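Hydrogenase 3 maturation protease (Escherichia coli, PDB 2E85) cleaves a 32-residue peptide from the C-terminus of the precursor of HycE, the large subunit of hydrogenase 3, as a step in the enzyme's maturation. Local coordinates at residues M16-A21 with P126-I131; L56-L61 with E106-V111. The protein carries 1 engineered substitution. All blocks are in the same frame, centred on the assembly; numbering follows the deposited sequence.

Overall arrangement
Interactions 1 and 2 lie on opposite sides of the chain's centre, each about 14 Å from it, their own centres about 28 Å apart and their nearest atoms about 15 Å apart, so they do not touch. Interaction 1 joins the loop after strand 6-11 to the start of helix 129-141 and holds Asp19, which binds calcium together with Asp65 and Ala66; Asp19, Asp65 and His93 probably bind nickel, as in related proteases. Interaction 2 starts the pairing of strands 60-66 and 111-116, with the side chain of Leu61 about 11 Å from that of Asp65. Strand 60-66 thus runs from interaction 2 toward the metal site beside interaction 1.

Interaction 1 of 2, residues M16-A21 with P126-I131. With CA (calcium ion), chain F.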
ATOM      1  N   MET B  16       7.377  -7.387  19.831  1.00 11.90           N
ATOM      2  CA  MET B  16       6.723  -8.618  19.372  1.00 11.53           C
ATOM      3  C   MET B  16       7.698  -9.794  19.215  1.00 10.02           C
ATOM      4  O   MET B  16       7.616 -10.570  18.248  1.00 10.54           O
ATOM      5  CB  MET B  16       5.893  -8.355  18.114  1.00 11.13           C
ATOM      6  CG  MET B  16       4.629  -7.498  18.350  1.00 13.01           C
ATOM      7  SD  MET B  16       3.300  -8.308  19.340  1.00  7.94           S
ATOM      8  CE  MET B  16       2.646  -9.412  18.169  1.00 15.54           C
ATOM      9  N   GLY B  17       8.613  -9.917  20.179  1.00  9.87           N
ATOM     10  CA  GLY B  17       9.541 -11.063  20.228  1.00  9.17           C
ATOM     11  C   GLY B  17      10.437 -11.129  19.000  1.00  9.08           C
ATOM     12  O   GLY B  17      11.140 -10.155  18.680  1.00  7.62           O
ATOM     13  N   ASP B  18      10.449 -12.281  18.332  1.00  8.70           N
ATOM     14  CA  ASP B  18      11.303 -12.447  17.161  1.00  8.84           C
ATOM     15  C   ASP B  18      10.932 -11.517  16.002  1.00  9.36           C
ATOM     16  O   ASP B  18      11.763 -11.313  15.114  1.00  8.67           O
ATOM     17  CB  ASP B  18      11.338 -13.909  16.687  1.00  9.07           C
ATOM     18  CG  ASP B  18      12.151 -14.816  17.606  1.00  9.16           C
ATOM     19  OD1 ASP B  18      13.047 -14.300  18.315  1.00 11.23           O
ATOM     20  OD2 ASP B  18      11.873 -16.057  17.599  1.00  8.23           O
ATOM     21  N   ASP B  19       9.720 -10.949  16.017  1.00  8.05           N
ATOM     22  CA  ASP B  19       9.390  -9.892  15.035  1.00  9.10           C
ATOM     23  C   ASP B  19      10.289  -8.659  15.158  1.00  8.49           C
ATOM     24  O   ASP B  19      10.241  -7.760  14.286  1.00  9.00           O
ATOM     25  CB  ASP B  19       7.926  -9.462  15.120  1.00  9.69           C
ATOM     26  CG  ASP B  19       7.498  -8.721  13.871  1.00 11.99           C
ATOM     27  OD1 ASP B  19       7.821  -9.247  12.785  1.00 16.53           O
ATOM     28  OD2 ASP B  19       6.925  -7.617  13.964  1.00 16.81           O
ATOM     29  N   GLY B  20      11.084  -8.603  16.231  1.00  7.66           N
ATOM     30  CA  GLY B  20      12.053  -7.519  16.449  1.00  8.82           C
ATOM     31  C   GLY B  20      13.317  -7.589  15.604  1.00  8.76           C
ATOM     32  O   GLY B  20      14.204  -6.760  15.760  1.00  8.71           O
ATOM     33  N   ALA B  21      13.396  -8.573  14.704  1.00  8.56           N
ATOM     34  CA  ALA B  21      14.647  -8.804  13.980  1.00  9.28           C
ATOM     35  C   ALA B  21      15.045  -7.543  13.204  1.00  9.92           C
ATOM     36  O   ALA B  21      16.218  -7.128  13.216  1.00 10.29           O
ATOM     37  CB  ALA B  21      14.508  -9.971  13.063  1.00  8.90           C
ATOM     38  N   PRO B 126      10.692 -12.265  24.512  1.00 13.19           N
ATOM     39  CA  PRO B 126      12.096 -12.032  24.222  1.00 12.92           C
ATOM     40  C   PRO B 126      12.378 -12.478  22.785  1.00 11.82           C
ATOM     41  O   PRO B 126      11.535 -13.157  22.181  1.00 12.72           O
ATOM     42  CB  PRO B 126      12.804 -12.960  25.210  1.00 14.10           C
ATOM     43  CG  PRO B 126      11.838 -14.117  25.366  1.00 13.71           C
ATOM     44  CD  PRO B 126      10.501 -13.447  25.384  1.00 13.55           C
ATOM     45  N   MET B 127      13.510 -12.062  22.234  1.00 11.52           N
ATOM     46  CA  MET B 127      14.000 -12.610  20.961  1.00 11.30           C
ATOM     47  C   MET B 127      14.749 -13.917  21.233  1.00 11.49           C
ATOM     48  O   MET B 127      15.480 -14.031  22.230  1.00 12.65           O
ATOM     49  CB  MET B 127      14.926 -11.587  20.288  1.00 11.98           C
ATOM     50  CG  MET B 127      15.579 -12.027  18.989  1.00 12.61           C
ATOM     51  SD  MET B 127      16.488 -10.675  18.191  1.00  8.94           S
ATOM     52  CE  MET B 127      15.300  -9.358  18.478  1.00  8.97           C
ATOM     53  N   THR B 128      14.604 -14.901  20.352  1.00 10.29           N
ATOM     54  CA  THR B 128      15.318 -16.160  20.557  1.00  9.69           C
ATOM     55  C   THR B 128      16.702 -16.153  19.902  1.00  9.46           C
ATOM     56  O   THR B 128      16.982 -15.365  18.998  1.00  9.97           O
ATOM     57  CB  THR B 128      14.491 -17.378  20.109  1.00  9.73           C
ATOM     58  OG1 THR B 128      14.314 -17.350  18.687  1.00  9.67           O
ATOM     59  CG2 THR B 128      13.117 -17.421  20.819  1.00  9.91           C
ATOM     60  N   GLN B 129      17.595 -16.992  20.404  1.00 10.52           N
ATOM     61  CA  GLN B 129      18.986 -16.960  19.951  1.00  9.81           C
ATOM     62  C   GLN B 129      19.179 -17.123  18.432  1.00 10.71           C
ATOM     63  O   GLN B 129      20.021 -16.415  17.862  1.00 10.63           O
ATOM     64  CB  GLN B 129      19.819 -17.986  20.714  1.00 10.58           C
ATOM     65  CG  GLN B 129      21.320 -17.831  20.567  1.00 13.20           C
ATOM     66  CD  GLN B 129      21.818 -16.508  21.090  1.00 15.53           C
ATOM     67  OE1 GLN B 129      21.588 -16.143  22.252  1.00 19.05           O
ATOM     68  NE2 GLN B 129      22.524 -15.788  20.243  1.00 15.32           N
ATOM     69  N   PRO B 130      18.492 -18.087  17.793  1.00  9.75           N
ATOM     70  CA  PRO B 130      18.659 -18.237  16.335  1.00 10.84           C
ATOM     71  C   PRO B 130      18.336 -16.983  15.539  1.00 10.34           C
ATOM     72  O   PRO B 130      18.970 -16.723  14.503  1.00 10.39           O
ATOM     73  CB  PRO B 130      17.697 -19.371  16.009  1.00 11.84           C
ATOM     74  CG  PRO B 130      17.782 -20.221  17.198  1.00 11.70           C
ATOM     75  CD  PRO B 130      17.659 -19.190  18.305  1.00 10.81           C
ATOM     76  N   ILE B 131      17.411 -16.173  16.048  1.00  9.66           N
ATOM     77  CA  ILE B 131      17.060 -14.943  15.351  1.00  9.14           C
ATOM     78  C   ILE B 131      18.138 -13.877  15.604  1.00  8.88           C
ATOM     79  O   ILE B 131      18.507 -13.143  14.704  1.00 11.20           O
ATOM     80  CB  ILE B 131      15.615 -14.508  15.770  1.00  6.06           C
ATOM     81  CG1 ILE B 131      14.600 -15.362  14.994  1.00  7.15           C
ATOM     82  CG2 ILE B 131      15.384 -13.024  15.492  1.00  7.36           C
ATOM     83  CD1 ILE B 131      14.468 -16.803  15.482  1.00 14.79           C
TER
HETATM   84 CA    CA F1004       7.628  -8.886  10.481  1.00 19.65          CA
HETATM   85  O   HOH W   1       6.159  -9.025   8.574  1.00 36.07           O
HETATM   86  O   HOH W   2       6.292  -6.993   9.717  1.00 13.31           O
HETATM   87  O   HOH W   3       5.837 -10.169  10.939  1.00 26.83           O
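OD2 of Asp18 is gripped by three donors: the hydroxyl of Thr128 at 3.0 Å from OG1 to OD2, and the backbone N-H groups of Asp119 and Ile120. The other oxygen, OD1, accepts the N-H of Thr128, with N 2.6 Å from OD1 and an angle of 170° at the hydrogen. Both oxygens face Thr128 with their syn lone pairs, so N and OG1 of one residue hold the two ends of the carboxylate. CG of Asp18 stands anti to its own carbonyl carbon (chi1 -73°), while OG1 of Thr128 takes the crowded place between its backbone N and carbonyl carbon (chi1 67°); the two side chains cross at about a right angle. Thr128 is the N-cap residue of helix 129-141, yet its side chain makes no capping bond, its OG1 going to Asp18 instead. With this acid buried and fed by N-H donors, its charged form is probably favoured.

Ile131 lies against one side of the carboxylate, crossing it at about a right angle, its CD1 3.4 Å from OD2 of Asp18, and CG2 of Ile131 reaches CB of Ala21 at 4.0 Å. CG of Met127 is a second apolar neighbour, 3.5 Å from OD1 of Asp18. Beyond it Met127 bends at its last torsion, and Gly20 leaves room for its CE. An alanine in place of Asp18 would lose both bonds to Thr128 and those to Asp119 and Ile120, and would probably loosen the short 3-10 turn from the helix start.

The CB of Asp19 is directed away from residues 126-131, and its OD1 binds calcium at 2.3 Å, alongside Asp65 and Ala66. Residues 16-21 lie in the connection from strand 6-11 and run into helix 21-31, with the leading end of helix 129-141 against the turn and Val135 packing on Ala21.

Interaction 2 of 2, residues L56-L61 with E106-V111; sequences LRPTRL and EDIGEV. With CA (calcium ion), chain G.
Ile108 packs against Pro58 and Leu61. Its CG1, anti to the carbonyl carbon (chi1 -63°), meets CG of the Pro58 ring at 3.9 Å, while CG2, anti to the backbone N, lies 3.6 Å from O of Pro58 and also meets CB of Leu61. Farther along, Leu61 and Val111 lie side by side and point the same way, CD2 of Leu61 at 4.1 Å from CG1 of Val111.

Where the strands begin to pair, at the parallel bridge of Leu61 with Val111, N of Leu61 gives a nearly straight bond to O of Glu110 at 2.8 Å. A water joins O of Pro58 to O of Asp107. Arg60 and Glu110 run alongside each other, NH1 of Arg60 staying 4.6 Å from OE1 of Glu110; Arg60 is instead salt-bridged to Asp6. At the far edge Glu106 binds calcium with Gln103 and with Asp102 of the second subunit.

Gly109 is the first residue after helix 97-108 to leave helical angles; a CB there would jam against O of Ile108. The fold is the alpha/beta domain of hydrogenase maturation proteases, its strands 38-43, 6-11, 60-66 and 111-116 parallel, edge strand 76-78 antiparallel.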
ATOM      1  N   LEU B  56      14.854   9.523  -1.285  1.00 11.28           N
ATOM      2  CA  LEU B  56      16.281   9.175  -1.180  1.00 11.54           C
ATOM      3  C   LEU B  56      16.887   8.830  -2.548  1.00 11.99           C
ATOM      4  O   LEU B  56      18.120   8.883  -2.719  1.00 11.71           O
ATOM      5  CB  LEU B  56      16.470   8.037  -0.177  1.00 11.43           C
ATOM      6  CG  LEU B  56      16.444   8.443   1.299  1.00 10.72           C
ATOM      7  CD1 LEU B  56      16.241   7.171   2.170  1.00 10.66           C
ATOM      8  CD2 LEU B  56      17.714   9.217   1.700  1.00 10.76           C
ATOM      9  N   ARG B  57      16.021   8.514  -3.512  1.00 12.62           N
ATOM     10  CA  ARG B  57      16.442   8.139  -4.876  1.00 15.10           C
ATOM     11  C   ARG B  57      17.543   7.059  -4.889  1.00 14.44           C
ATOM     12  O   ARG B  57      18.607   7.222  -5.529  1.00 15.52           O
ATOM     13  CB  ARG B  57      16.866   9.378  -5.658  1.00 15.75           C
ATOM     14  CG  ARG B  57      15.764  10.442  -5.750  1.00 20.80           C
ATOM     15  CD  ARG B  57      16.243  11.668  -6.492  1.00 26.98           C
ATOM     16  NE  ARG B  57      17.417  12.217  -5.826  1.00 33.73           N
ATOM     17  CZ  ARG B  57      18.073  13.313  -6.195  1.00 37.58           C
ATOM     18  NH1 ARG B  57      17.673  14.028  -7.247  1.00 38.61           N
ATOM     19  NH2 ARG B  57      19.133  13.700  -5.494  1.00 38.83           N
ATOM     20  N   PRO B  58      17.296   5.939  -4.197  1.00 14.32           N
ATOM     21  CA  PRO B  58      18.313   4.904  -4.161  1.00 13.83           C
ATOM     22  C   PRO B  58      18.453   4.186  -5.489  1.00 13.45           C
ATOM     23  O   PRO B  58      17.538   4.211  -6.327  1.00 13.51           O
ATOM     24  CB  PRO B  58      17.801   3.923  -3.116  1.00 14.87           C
ATOM     25  CG  PRO B  58      16.346   4.166  -3.035  1.00 14.69           C
ATOM     26  CD  PRO B  58      16.087   5.558  -3.447  1.00 14.26           C
ATOM     27  N   THR B  59      19.612   3.570  -5.650  1.00 13.37           N
ATOM     28  CA  THR B  59      19.904   2.664  -6.750  1.00 13.84           C
ATOM     29  C   THR B  59      19.602   1.215  -6.346  1.00 12.71           C
ATOM     30  O   THR B  59      19.379   0.349  -7.198  1.00 13.08           O
ATOM     31  CB  THR B  59      21.393   2.786  -7.181  1.00 14.13           C
ATOM     32  OG1 THR B  59      22.237   2.662  -6.025  1.00 17.53           O
ATOM     33  CG2 THR B  59      21.643   4.153  -7.814  1.00 16.96           C
ATOM     34  N   ARG B  60      19.632   0.952  -5.046  1.00 11.71           N
ATOM     35  CA  ARG B  60      19.403  -0.391  -4.539  1.00  9.70           C
ATOM     36  C   ARG B  60      18.706  -0.298  -3.194  1.00  9.58           C
ATOM     37  O   ARG B  60      19.081   0.505  -2.353  1.00  9.62           O
ATOM     38  CB  ARG B  60      20.728  -1.144  -4.388  1.00 10.83           C
ATOM     39  CG  ARG B  60      20.662  -2.455  -3.599  1.00 11.48           C
ATOM     40  CD  ARG B  60      21.916  -3.260  -3.813  1.00 14.93           C
ATOM     41  NE  ARG B  60      23.106  -2.623  -3.239  1.00 15.70           N
ATOM     42  CZ  ARG B  60      24.325  -3.157  -3.269  1.00 15.82           C
ATOM     43  NH1 ARG B  60      24.524  -4.343  -3.841  1.00 15.24           N
ATOM     44  NH2 ARG B  60      25.336  -2.519  -2.709  1.00 15.36           N
ATOM     45  N   LEU B  61      17.661  -1.105  -3.028  1.00  7.68           N
ATOM     46  CA  LEU B  61      16.895  -1.145  -1.794  1.00  6.38           C
ATOM     47  C   LEU B  61      16.865  -2.596  -1.258  1.00  6.82           C
ATOM     48  O   LEU B  61      16.441  -3.511  -1.974  1.00  7.84           O
ATOM     49  CB  LEU B  61      15.473  -0.697  -2.050  1.00  6.16           C
ATOM     50  CG  LEU B  61      14.524  -0.856  -0.843  1.00 10.06           C
ATOM     51  CD1 LEU B  61      14.859   0.076   0.282  1.00 10.79           C
ATOM     52  CD2 LEU B  61      13.086  -0.681  -1.295  1.00  9.22           C
ATOM     53  N   GLU B 106       9.954  -0.540  -9.825  1.00 17.01           N
ATOM     54  CA  GLU B 106       9.848   0.338 -10.988  1.00 19.85           C
ATOM     55  C   GLU B 106      10.624   1.633 -10.803  1.00 20.30           C
ATOM     56  O   GLU B 106      11.110   2.218 -11.779  1.00 21.47           O
ATOM     57  CB  GLU B 106       8.381   0.595 -11.321  1.00 18.97           C
ATOM     58  CG  GLU B 106       7.698  -0.676 -11.830  1.00 21.28           C
ATOM     59  CD  GLU B 106       6.190  -0.535 -12.058  1.00 22.78           C
ATOM     60  OE1 GLU B 106       5.650   0.588 -11.940  1.00 24.54           O
ATOM     61  OE2 GLU B 106       5.556  -1.569 -12.369  1.00 25.64           O
ATOM     62  N   ASP B 107      10.766   2.059  -9.555  1.00 20.86           N
ATOM     63  CA  ASP B 107      11.406   3.340  -9.243  1.00 21.76           C
ATOM     64  C   ASP B 107      12.870   3.209  -8.832  1.00 21.74           C
ATOM     65  O   ASP B 107      13.614   4.197  -8.865  1.00 22.82           O
ATOM     66  CB  ASP B 107      10.635   4.063  -8.151  1.00 22.08           C
ATOM     67  CG  ASP B 107       9.266   4.529  -8.616  1.00 24.44           C
ATOM     68  OD1 ASP B 107       8.976   4.456  -9.828  1.00 25.43           O
ATOM     69  OD2 ASP B 107       8.486   4.959  -7.759  1.00 25.98           O
ATOM     70  N   ILE B 108      13.283   2.001  -8.459  1.00 20.28           N
ATOM     71  CA  ILE B 108      14.610   1.806  -7.883  1.00 19.73           C
ATOM     72  C   ILE B 108      15.477   0.880  -8.706  1.00 20.94           C
ATOM     73  O   ILE B 108      16.636   1.204  -8.979  1.00 22.66           O
ATOM     74  CB  ILE B 108      14.536   1.369  -6.393  1.00 18.87           C
ATOM     75  CG1 ILE B 108      13.888   2.489  -5.579  1.00 18.73           C
ATOM     76  CG2 ILE B 108      15.927   1.054  -5.853  1.00 17.10           C
ATOM     77  CD1 ILE B 108      12.391   2.676  -5.743  1.00 14.79           C
ATOM     78  N   GLY B 109      14.956  -0.272  -9.106  1.00 20.64           N
ATOM     79  CA  GLY B 109      15.679  -1.052 -10.103  1.00 21.69           C
ATOM     80  C   GLY B 109      16.612  -2.129  -9.570  1.00 21.10           C
ATOM     81  O   GLY B 109      17.001  -3.017 -10.318  1.00 21.99           O
ATOM     82  N   GLU B 110      17.013  -2.046  -8.304  1.00 18.80           N
ATOM     83  CA  GLU B 110      17.290  -3.288  -7.591  1.00 16.98           C
ATOM     84  C   GLU B 110      16.627  -3.236  -6.217  1.00 15.07           C
ATOM     85  O   GLU B 110      16.986  -2.398  -5.386  1.00 14.16           O
ATOM     86  CB  GLU B 110      18.771  -3.560  -7.455  1.00 18.55           C
ATOM     87  CG  GLU B 110      19.063  -4.909  -6.830  1.00 21.79           C
ATOM     88  CD  GLU B 110      20.505  -5.339  -7.026  1.00 25.66           C
ATOM     89  OE1 GLU B 110      21.350  -4.446  -7.237  1.00 27.72           O
ATOM     90  OE2 GLU B 110      20.780  -6.559  -6.969  1.00 26.40           O
ATOM     91  N   VAL B 111      15.663  -4.135  -6.021  1.00 12.77           N
ATOM     92  CA  VAL B 111      14.945  -4.305  -4.751  1.00 10.60           C
ATOM     93  C   VAL B 111      15.089  -5.751  -4.298  1.00  9.92           C
ATOM     94  O   VAL B 111      14.816  -6.687  -5.062  1.00 11.62           O
ATOM     95  CB  VAL B 111      13.458  -3.901  -4.897  1.00 10.82           C
ATOM     96  CG1 VAL B 111      12.694  -4.079  -3.574  1.00 10.71           C
ATOM     97  CG2 VAL B 111      13.361  -2.480  -5.393  1.00 11.99           C
TER
HETATM   98 CA    CA G1005       4.949   2.609 -11.029  1.00 20.99          CA
HETATM   99  O   HOH W   4      15.380   5.816  -7.135  1.00 19.44           O
HETATM  100  O   HOH W   5       6.846   2.902  -9.582  1.00 23.05           O
HETATM  101  O   HOH W   6       6.436   3.329 -12.853  1.00 27.89           O
HETATM  102  O   HOH W   7       4.220   4.850 -10.679  1.00 36.62           O
HETATM  103  O   HOH W   8       4.702   3.716  -9.003  1.00 49.43           O